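Local coordinates for mandelate racemase/muconate lactonizing enzyme family protein (Bradyrhizobium sp. ORS 278, PDB 3TOY), which is of unknown specific function but belongs to the mandelate racemase/muconate lactonizing enzyme family, which joins an N-terminal capping domain to a modified TIM-barrel domain, at residues 208-211 with 212-216; 222-226 with 227-231; 354-358 with 359-363. One frame throughout, in Å; residues are numbered along the deposited sequence.

Contact 1 of 3, residues 208-211 with 212-216. With P4C (O-acetaldehydyl-hexaethylene glycol), chain R.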
loop_
_atom_site.group_PDB
_atom_site.type_symbol
_atom_site.label_atom_id
_atom_site.label_comp_id
_atom_site.label_asym_id
_atom_site.label_seq_id
_atom_site.Cartn_x
_atom_site.Cartn_y
_atom_site.Cartn_z
ATOM N N ALA A 208 -5.245 -39.697 -16.014
ATOM C CA ALA A 208 -5.584 -40.587 -17.124
ATOM C C ALA A 208 -6.410 -41.775 -16.631
ATOM O O ALA A 208 -7.344 -42.210 -17.300
ATOM C CB ALA A 208 -4.325 -41.070 -17.838
ATOM N N LEU A 209 -6.070 -42.280 -15.450
ATOM C CA LEU A 209 -6.776 -43.412 -14.867
ATOM C C LEU A 209 -8.177 -43.051 -14.376
ATOM O O LEU A 209 -9.141 -43.756 -14.668
ATOM C CB LEU A 209 -5.983 -43.983 -13.700
ATOM C CG LEU A 209 -6.821 -44.913 -12.825
ATOM C CD1 LEU A 209 -7.208 -46.165 -13.605
ATOM C CD2 LEU A 209 -6.067 -45.278 -11.554
ATOM N N LEU A 210 -8.275 -41.943 -13.645
ATOM C CA LEU A 210 -9.504 -41.545 -12.949
ATOM C C LEU A 210 -10.460 -40.747 -13.826
ATOM O O LEU A 210 -11.658 -40.632 -13.518
ATOM C CB LEU A 210 -9.163 -40.725 -11.696
ATOM C CG LEU A 210 -8.460 -41.450 -10.558
ATOM C CD1 LEU A 210 -8.015 -40.472 -9.501
ATOM C CD2 LEU A 210 -9.362 -42.514 -9.961
ATOM N N GLY A 211 -9.930 -40.177 -14.903
ATOM C CA GLY A 211 -10.729 -39.346 -15.805
ATOM C C GLY A 211 -10.976 -37.933 -15.301
ATOM O O GLY A 211 -10.516 -37.564 -14.220
ATOM N N PRO A 212 -11.723 -37.131 -16.079
ATOM C CA PRO A 212 -11.926 -35.716 -15.772
ATOM C C PRO A 212 -12.876 -35.421 -14.606
ATOM O O PRO A 212 -12.862 -34.306 -14.078
ATOM C CB PRO A 212 -12.518 -35.170 -17.070
ATOM C CG PRO A 212 -13.228 -36.344 -17.664
ATOM C CD PRO A 212 -12.329 -37.506 -17.369
ATOM N N ASP A 213 -13.685 -36.391 -14.189
ATOM C CA ASP A 213 -14.741 -36.102 -13.214
ATOM C C ASP A 213 -14.407 -36.454 -11.763
ATOM O O ASP A 213 -15.288 -36.469 -10.900
ATOM C CB ASP A 213 -16.035 -36.793 -13.632
ATOM C CG ASP A 213 -16.485 -36.372 -15.013
ATOM O OD1 ASP A 213 -16.166 -35.230 -15.422
ATOM O OD2 ASP A 213 -17.148 -37.184 -15.688
ATOM N N ILE A 214 -13.146 -36.761 -11.496
ATOM C CA ILE A 214 -12.710 -36.981 -10.128
ATOM C C ILE A 214 -11.793 -35.811 -9.755
ATOM O O ILE A 214 -10.894 -35.463 -10.521
ATOM C CB ILE A 214 -11.954 -38.322 -9.974
ATOM C CG1 ILE A 214 -12.863 -39.502 -10.335
ATOM C CG2 ILE A 214 -11.458 -38.493 -8.543
ATOM C CD1 ILE A 214 -14.130 -39.607 -9.451
ATOM N N ALA A 215 -12.037 -35.181 -8.607
ATOM C CA ALA A 215 -11.153 -34.104 -8.160
ATOM C C ALA A 215 -9.821 -34.714 -7.689
ATOM O O ALA A 215 -9.804 -35.771 -7.061
ATOM C CB ALA A 215 -11.790 -33.280 -7.063
ATOM N N LEU A 216 -8.709 -34.055 -8.031
ATOM C CA LEU A 216 -7.380 -34.488 -7.602
ATOM C C LEU A 216 -6.721 -33.329 -6.854
ATOM O O LEU A 216 -6.689 -32.209 -7.363
ATOM C CB LEU A 216 -6.503 -34.800 -8.807
ATOM C CG LEU A 216 -6.715 -36.087 -9.582
ATOM C CD1 LEU A 216 -5.699 -36.124 -10.719
ATOM C CD2 LEU A 216 -6.533 -37.271 -8.651
HETATM O O1 P4C R . -14.919 -22.643 -3.753
HETATM C C2 P4C R . -15.163 -23.749 -2.872
HETATM C C3 P4C R . -16.597 -24.255 -3.010
HETATM O O4 P4C R . -16.876 -25.040 -1.847
HETATM C C5 P4C R . -18.176 -25.640 -1.839
HETATM C C6 P4C R . -18.113 -27.058 -1.256
HETATM O O7 P4C R . -17.672 -27.957 -2.273
HETATM C C8 P4C R . -17.389 -29.307 -1.862
HETATM C C9 P4C R . -17.995 -30.265 -2.901
HETATM O O10 P4C R . -17.083 -30.693 -3.911
HETATM C C11 P4C R . -17.727 -31.040 -5.154
HETATM C C12 P4C R . -17.952 -29.816 -6.041
HETATM O O13 P4C R . -17.371 -29.978 -7.342
HETATM C C14 P4C R . -17.123 -28.743 -8.029
HETATM C C15 P4C R . -15.691 -28.233 -7.836
HETATM O O16 P4C R . -14.892 -28.326 -9.028
HETATM C C17 P4C R . -13.478 -28.339 -8.777
HETATM C C18 P4C R . -12.680 -28.901 -9.959
HETATM O O19 P4C R . -12.609 -30.334 -9.900
HETATM C C20 P4C R . -12.451 -30.955 -11.179
HETATM C C21 P4C R . -12.830 -32.436 -11.115
HETATM O O22 P4C R . -14.249 -32.604 -11.030
HETATM O O HOH W 1 -13.957 -38.915 -14.423
#

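Contact 2 of 3, residues 222-226 with 227-231. With P4C (O-acetaldehydyl-hexaethylene glycol), chain N.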
loop_
_atom_site.group_PDB
_atom_site.type_symbol
_atom_site.label_atom_id
_atom_site.label_comp_id
_atom_site.label_asym_id
_atom_site.label_seq_id
_atom_site.Cartn_x
_atom_site.Cartn_y
_atom_site.Cartn_z
ATOM N N GLN A 222 5.230 -29.291 2.482
ATOM C CA GLN A 222 6.237 -28.286 2.870
ATOM C C GLN A 222 7.606 -28.482 2.234
ATOM O O GLN A 222 8.594 -27.885 2.684
ATOM C CB GLN A 222 6.421 -28.245 4.381
ATOM C CG GLN A 222 5.122 -28.155 5.203
ATOM C CD GLN A 222 5.410 -28.205 6.674
ATOM O OE1 GLN A 222 5.990 -27.265 7.243
ATOM N NE2 GLN A 222 5.023 -29.314 7.321
ATOM N N SER A 223 7.664 -29.267 1.165
ATOM C CA SER A 223 8.961 -29.752 0.683
ATOM C C SER A 223 9.673 -28.807 -0.292
ATOM O O SER A 223 10.834 -29.031 -0.628
ATOM C CB SER A 223 8.805 -31.141 0.068
ATOM O OG SER A 223 7.900 -31.109 -1.048
ATOM N N LEU A 224 8.994 -27.759 -0.752
ATOM C CA LEU A 224 9.606 -26.857 -1.741
ATOM C C LEU A 224 9.909 -25.488 -1.151
ATOM O O LEU A 224 9.418 -25.166 -0.081
ATOM C CB LEU A 224 8.680 -26.684 -2.945
ATOM C CG LEU A 224 8.179 -27.977 -3.588
ATOM C CD1 LEU A 224 7.282 -27.670 -4.780
ATOM C CD2 LEU A 224 9.402 -28.782 -4.031
ATOM N N ASP A 225 10.718 -24.690 -1.861
ATOM C CA ASP A 225 10.821 -23.252 -1.582
ATOM C C ASP A 225 9.884 -22.496 -2.515
ATOM O O ASP A 225 9.313 -23.079 -3.451
ATOM C CB ASP A 225 12.278 -22.726 -1.630
ATOM C CG ASP A 225 12.952 -22.888 -2.992
ATOM O OD1 ASP A 225 12.292 -22.912 -4.033
ATOM O OD2 ASP A 225 14.191 -22.973 -3.014
ATOM N N PRO A 226 9.655 -21.205 -2.241
ATOM C CA PRO A 226 8.666 -20.525 -3.061
ATOM C C PRO A 226 8.970 -20.498 -4.558
ATOM O O PRO A 226 8.067 -20.719 -5.361
ATOM C CB PRO A 226 8.632 -19.119 -2.456
ATOM C CG PRO A 226 8.896 -19.390 -0.995
ATOM C CD PRO A 226 9.958 -20.454 -1.009
ATOM N N ALA A 227 10.223 -20.262 -4.954
ATOM C CA ALA A 227 10.505 -20.214 -6.389
ATOM C C ALA A 227 10.238 -21.590 -7.042
ATOM O O ALA A 227 9.656 -21.675 -8.131
ATOM C CB ALA A 227 11.957 -19.745 -6.662
ATOM N N GLU A 228 10.652 -22.659 -6.375
ATOM C CA GLU A 228 10.438 -23.988 -6.964
ATOM C C GLU A 228 8.958 -24.369 -6.981
ATOM O O GLU A 228 8.468 -24.984 -7.943
ATOM C CB GLU A 228 11.271 -25.053 -6.256
ATOM C CG GLU A 228 11.104 -26.459 -6.863
ATOM C CD GLU A 228 11.630 -26.611 -8.306
ATOM O OE1 GLU A 228 12.342 -25.712 -8.825
ATOM O OE2 GLU A 228 11.358 -27.670 -8.923
ATOM N N ALA A 229 8.237 -24.007 -5.924
ATOM C CA ALA A 229 6.807 -24.282 -5.889
ATOM C C ALA A 229 6.138 -23.569 -7.057
ATOM O O ALA A 229 5.336 -24.135 -7.787
ATOM C CB ALA A 229 6.207 -23.829 -4.560
ATOM N N THR A 230 6.465 -22.299 -7.245
ATOM C CA THR A 230 5.902 -21.567 -8.380
ATOM C C THR A 230 6.174 -22.239 -9.732
ATOM O O THR A 230 5.287 -22.322 -10.579
ATOM C CB THR A 230 6.413 -20.108 -8.393
ATOM O OG1 THR A 230 5.748 -19.400 -7.342
ATOM C CG2 THR A 230 6.059 -19.424 -9.708
ATOM N N ARG A 231 7.410 -22.676 -9.923
ATOM C CA ARG A 231 7.829 -23.354 -11.149
ATOM C C ARG A 231 7.040 -24.659 -11.356
ATOM O O ARG A 231 6.513 -24.912 -12.432
ATOM C CB ARG A 231 9.334 -23.659 -11.097
ATOM C CG ARG A 231 9.919 -23.939 -12.480
ATOM C CD ARG A 231 11.407 -24.320 -12.426
ATOM N NE ARG A 231 11.575 -25.581 -11.715
ATOM C CZ ARG A 231 11.583 -26.773 -12.318
ATOM N NH1 ARG A 231 11.463 -26.843 -13.635
ATOM N NH2 ARG A 231 11.701 -27.883 -11.599
HETATM O O1 P4C N . 14.270 -22.669 -6.072
HETATM C C2 P4C N . 15.704 -22.669 -6.154
HETATM C C3 P4C N . 16.185 -24.115 -6.159
HETATM O O4 P4C N . 17.089 -24.284 -5.080
HETATM C C5 P4C N . 17.299 -25.653 -4.759
HETATM C C6 P4C N . 18.793 -25.923 -4.849
HETATM O O7 P4C N . 19.158 -26.052 -6.225
HETATM C C8 P4C N . 20.570 -26.233 -6.364
HETATM C C9 P4C N . 20.928 -26.327 -7.832
HETATM O O10 P4C N . 20.368 -27.537 -8.321
HETATM C C11 P4C N . 20.795 -27.789 -9.652
HETATM C C12 P4C N . 19.977 -28.940 -10.206
HETATM O O13 P4C N . 18.598 -28.690 -9.944
HETATM C C14 P4C N . 17.753 -29.653 -10.577
HETATM C C15 P4C N . 16.315 -29.163 -10.491
HETATM O O16 P4C N . 16.152 -28.087 -11.410
HETATM C C17 P4C N . 15.077 -27.213 -11.079
HETATM C C18 P4C N . 15.134 -26.016 -12.023
HETATM O O19 P4C N . 14.884 -26.440 -13.363
HETATM C C20 P4C N . 15.052 -25.393 -14.320
HETATM C C21 P4C N . 14.931 -25.942 -15.739
HETATM O O22 P4C N . 16.071 -26.744 -16.070
#

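Contact 3 of 3, residues 354-358 with 359-363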
loop_
_atom_site.group_PDB
_atom_site.type_symbol
_atom_site.label_atom_id
_atom_site.label_comp_id
_atom_site.label_asym_id
_atom_site.label_seq_id
_atom_site.Cartn_x
_atom_site.Cartn_y
_atom_site.Cartn_z
ATOM N N LEU A 354 -15.105 -44.815 11.456
ATOM C CA LEU A 354 -15.622 -43.909 10.448
ATOM C C LEU A 354 -16.259 -44.661 9.298
ATOM O O LEU A 354 -15.718 -45.647 8.821
ATOM C CB LEU A 354 -14.469 -43.049 9.905
ATOM C CG LEU A 354 -14.798 -41.972 8.855
ATOM C CD1 LEU A 354 -15.430 -40.763 9.522
ATOM C CD2 LEU A 354 -13.519 -41.571 8.155
ATOM N N ARG A 355 -17.410 -44.186 8.847
ATOM C CA ARG A 355 -18.040 -44.716 7.643
ATOM C C ARG A 355 -18.126 -43.662 6.534
ATOM O O ARG A 355 -18.500 -42.521 6.787
ATOM C CB ARG A 355 -19.451 -45.227 7.971
ATOM C CG ARG A 355 -19.463 -46.635 8.582
ATOM C CD ARG A 355 -20.853 -47.076 9.044
ATOM N NE ARG A 355 -21.031 -46.938 10.492
ATOM C CZ ARG A 355 -20.311 -47.592 11.407
ATOM N NH1 ARG A 355 -19.340 -48.420 11.035
ATOM N NH2 ARG A 355 -20.548 -47.405 12.701
ATOM N N VAL A 356 -17.788 -44.059 5.312
ATOM C CA VAL A 356 -17.927 -43.204 4.134
ATOM C C VAL A 356 -19.023 -43.743 3.225
ATOM O O VAL A 356 -18.951 -44.881 2.768
ATOM C CB VAL A 356 -16.623 -43.164 3.337
ATOM C CG1 VAL A 356 -16.769 -42.280 2.103
ATOM C CG2 VAL A 356 -15.505 -42.680 4.227
ATOM N N ILE A 357 -20.032 -42.922 2.961
ATOM C CA ILE A 357 -21.144 -43.318 2.093
ATOM C C ILE A 357 -21.315 -42.354 0.909
ATOM O O ILE A 357 -21.609 -41.155 1.091
ATOM C CB ILE A 357 -22.473 -43.389 2.900
ATOM C CG1 ILE A 357 -22.313 -44.312 4.118
ATOM C CG2 ILE A 357 -23.643 -43.815 2.000
ATOM C CD1 ILE A 357 -23.549 -44.367 4.999
ATOM N N ASP A 358 -21.172 -42.877 -0.309
ATOM C CA ASP A 358 -21.320 -42.044 -1.500
ATOM C C ASP A 358 -20.359 -40.860 -1.426
ATOM O O ASP A 358 -20.732 -39.733 -1.729
ATOM C CB ASP A 358 -22.754 -41.521 -1.634
ATOM C CG ASP A 358 -23.027 -40.893 -3.001
ATOM O OD1 ASP A 358 -22.352 -41.277 -3.975
ATOM O OD2 ASP A 358 -23.920 -40.021 -3.107
ATOM N N GLY A 359 -19.121 -41.128 -1.019
ATOM C CA GLY A 359 -18.083 -40.101 -0.942
ATOM C C GLY A 359 -18.358 -38.983 0.049
ATOM O O GLY A 359 -17.796 -37.890 -0.075
ATOM N N LYS A 360 -19.225 -39.231 1.027
ATOM C CA LYS A 360 -19.501 -38.217 2.044
ATOM C C LYS A 360 -19.435 -38.812 3.431
ATOM O O LYS A 360 -19.533 -40.032 3.598
ATOM C CB LYS A 360 -20.862 -37.563 1.818
ATOM C CG LYS A 360 -20.991 -36.949 0.436
ATOM C CD LYS A 360 -22.284 -36.186 0.277
ATOM C CE LYS A 360 -22.486 -35.821 -1.191
ATOM N NZ LYS A 360 -23.792 -35.164 -1.443
ATOM N N VAL A 361 -19.255 -37.954 4.429
ATOM C CA VAL A 361 -19.145 -38.422 5.803
ATOM C C VAL A 361 -20.158 -37.690 6.680
ATOM O O VAL A 361 -20.324 -36.472 6.579
ATOM C CB VAL A 361 -17.722 -38.252 6.343
ATOM C CG1 VAL A 361 -17.686 -38.413 7.856
ATOM C CG2 VAL A 361 -16.755 -39.212 5.655
ATOM N N THR A 362 -20.872 -38.440 7.519
ATOM C CA THR A 362 -21.886 -37.840 8.404
ATOM C C THR A 362 -21.481 -37.994 9.875
ATOM O O THR A 362 -21.036 -39.069 10.280
ATOM C CB THR A 362 -23.251 -38.511 8.189
ATOM O OG1 THR A 362 -23.675 -38.290 6.835
ATOM C CG2 THR A 362 -24.266 -37.934 9.113
ATOM N N ALA A 363 -21.622 -36.931 10.671
ATOM C CA ALA A 363 -21.249 -36.965 12.088
ATOM C C ALA A 363 -22.046 -38.050 12.809
ATOM O O ALA A 363 -23.233 -38.204 12.557
ATOM C CB ALA A 363 -21.554 -35.659 12.741
HETATM O O HOH W 2 -20.809 -41.189 7.206
#

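Contact 1 of 3, residues 208-211 with 212-216
L210 folds back over I214 and L216 where helix 196-210 ends and the chain turns into strand 215-219, the return step of a beta-alpha-beta unit in the barrel domain. The apolar contacts come first. With CG set beside the backbone N (chi1 -67°), the L210 side chain runs to I214, just ahead of the strand, and to L216 within it: its CD1 meets L216 CD2 at 3.6 Å, and its CB lies 4.1 Å from I214 CB. L210 crosses the I214 side chain at about a right angle, while I214 CG1 rests 3.6 Å from L210 O. I187 of the adjoining strand 186-190 touches all three residues, and C179 of helix 168-181 touches L210 and I214.

The backbone supplies the bend. G211 leaves the helix with a positive phi of 79°, a conformation that favours glycine, and starts a type I turn that finishes at I214. Polar links across this turn are indirect. A water donates to L210 O at 3.0 Å and reaches D213 N only doubtfully, that second separation being suspiciously short. R207 NH1 serves both G211 O and I214 O.

Ligand contacts form a third class. The o-acetaldehydyl-hexaethylene glycol places C21 3.5 Å from P212 O and 3.8 Å from A215 CA, so the turn and the start of the strand form one wall of its pocket.

With no direct hydrogen bond joining 208-211 to 212-216, the bend is accompanied by L210 packing and the R207 bridge; its apolar contacts lie with I187 and C179, while P212 and D213 are exposed.

Contact 2 of 3, residues 222-226 with 227-231
D225 caps the first turn of helix 226-236, reaching across to E228 in a classic N-cap that opens the helix after the loop from strand 215-219. CG of D225 takes the crowded position between its backbone N and carbonyl carbon (chi1 61°), which turns the carboxylate back over the helix start. E228 N donates to D225 OD1 at 2.9 Å with an N-H...O angle of 160°, almost in line with the C-O bond. The same oxygen accepts from O1 of o-acetaldehydyl-hexaethylene glycol, also at 2.9 Å, so two donors grip OD1. The helix end would probably favour the negative charge there. Behind the cap the regular pattern sets in, A229 N bonding to D225 O and T230 N to P226 O.

L224 covers another flank of the turn. Its CD1 lies 3.6 Å from A229 CA, and its CD2 sits against E228 CG, the two side chains crossing obliquely. On P226 and A229 packs V259 of helix 253-262, while P317, S315 and F290 of the third subunit pack on D225, P226 and A227, so the cap also lies at a subunit interface.

E228 leads away from the cap. A bend at chi2 (66°) carries its carboxylate toward R231, which holds it side-on with two nitrogens: NE to OE1 from above the carboxylate plane, and NH2 to OE2 at 2.7 Å through the syn lone pair. R232 is a second salt-bridge partner of OE2. Thus held at its edge by E228, the R231 guanidinium presents a face to the ligand, whose O19 stands 3.4 Å above the plane, over its centre.

Contact 3 of 3, residues 354-358 with 359-363
I357 and K360 form an antiparallel hydrogen-bonded pair closed by a type I' turn, giving a tight hairpin-like turn with a single bridge, whose corner residues D358 and G359 both have positive phi, as this turn requires. Among the side chains, V361 is the centre, and its two methyls serve different neighbours. With CG1 anti to the backbone N (chi1 166°), that branch meets L354 CD1 at 3.7 Å, the side chains crossing at about a right angle. CG2, beside the backbone N, lies 4.0 Å from V356 CG2. The other methyl of V356, CG1, covers the corner at G359 CA. On the exposed side K360 stretches out in an extended chain, its CG passing 3.5 Å from D358 O in the conformer described.

Polar contacts join the two arms beneath these side chains. I357 N donates to K360 O at 3.0 Å, and K360 N returns a bond to I357 O at 3.1 Å. V356 CA adds a C-H...O contact to the same K360 O, which therefore receives both an amide and a weaker carbon donor. Further from the corner the arms are joined by a water, which donates to R355 O at 2.7 Å and accepts from T362 N at 2.8 Å.

Strand 360-361 runs antiparallel to strand 157-162, with backbone bonds from V361 to I157 and from G359 to A159; G359 is also bonded to H182. L354 and V361 pack on both strand 340-342, through V342 and, for V361, L340 as well, and helix 324-330, where P324 touches L354 and A328 touches V361, while V356 packs on F184.

From the N terminus, the three contacts come in series; each closes a turn within a few residues, and none nests in or crosses another. Contact 1 returns helix 196-210 to strand 215-219. That strand ends at D219, a calcium ligand together with E245 and E271; contact 1 thus enters the strand and contact 2 begins the helix that follows it, 226-236, their centres about 25 Å apart. Much later, contact 3 turns the chain into strand 360-361. It lies about 20 Å from contact 1 and about 34 Å from contact 2, both between centres. Contacts 1 and 3 reach the barrel sheet, while contact 2 meets the third subunit.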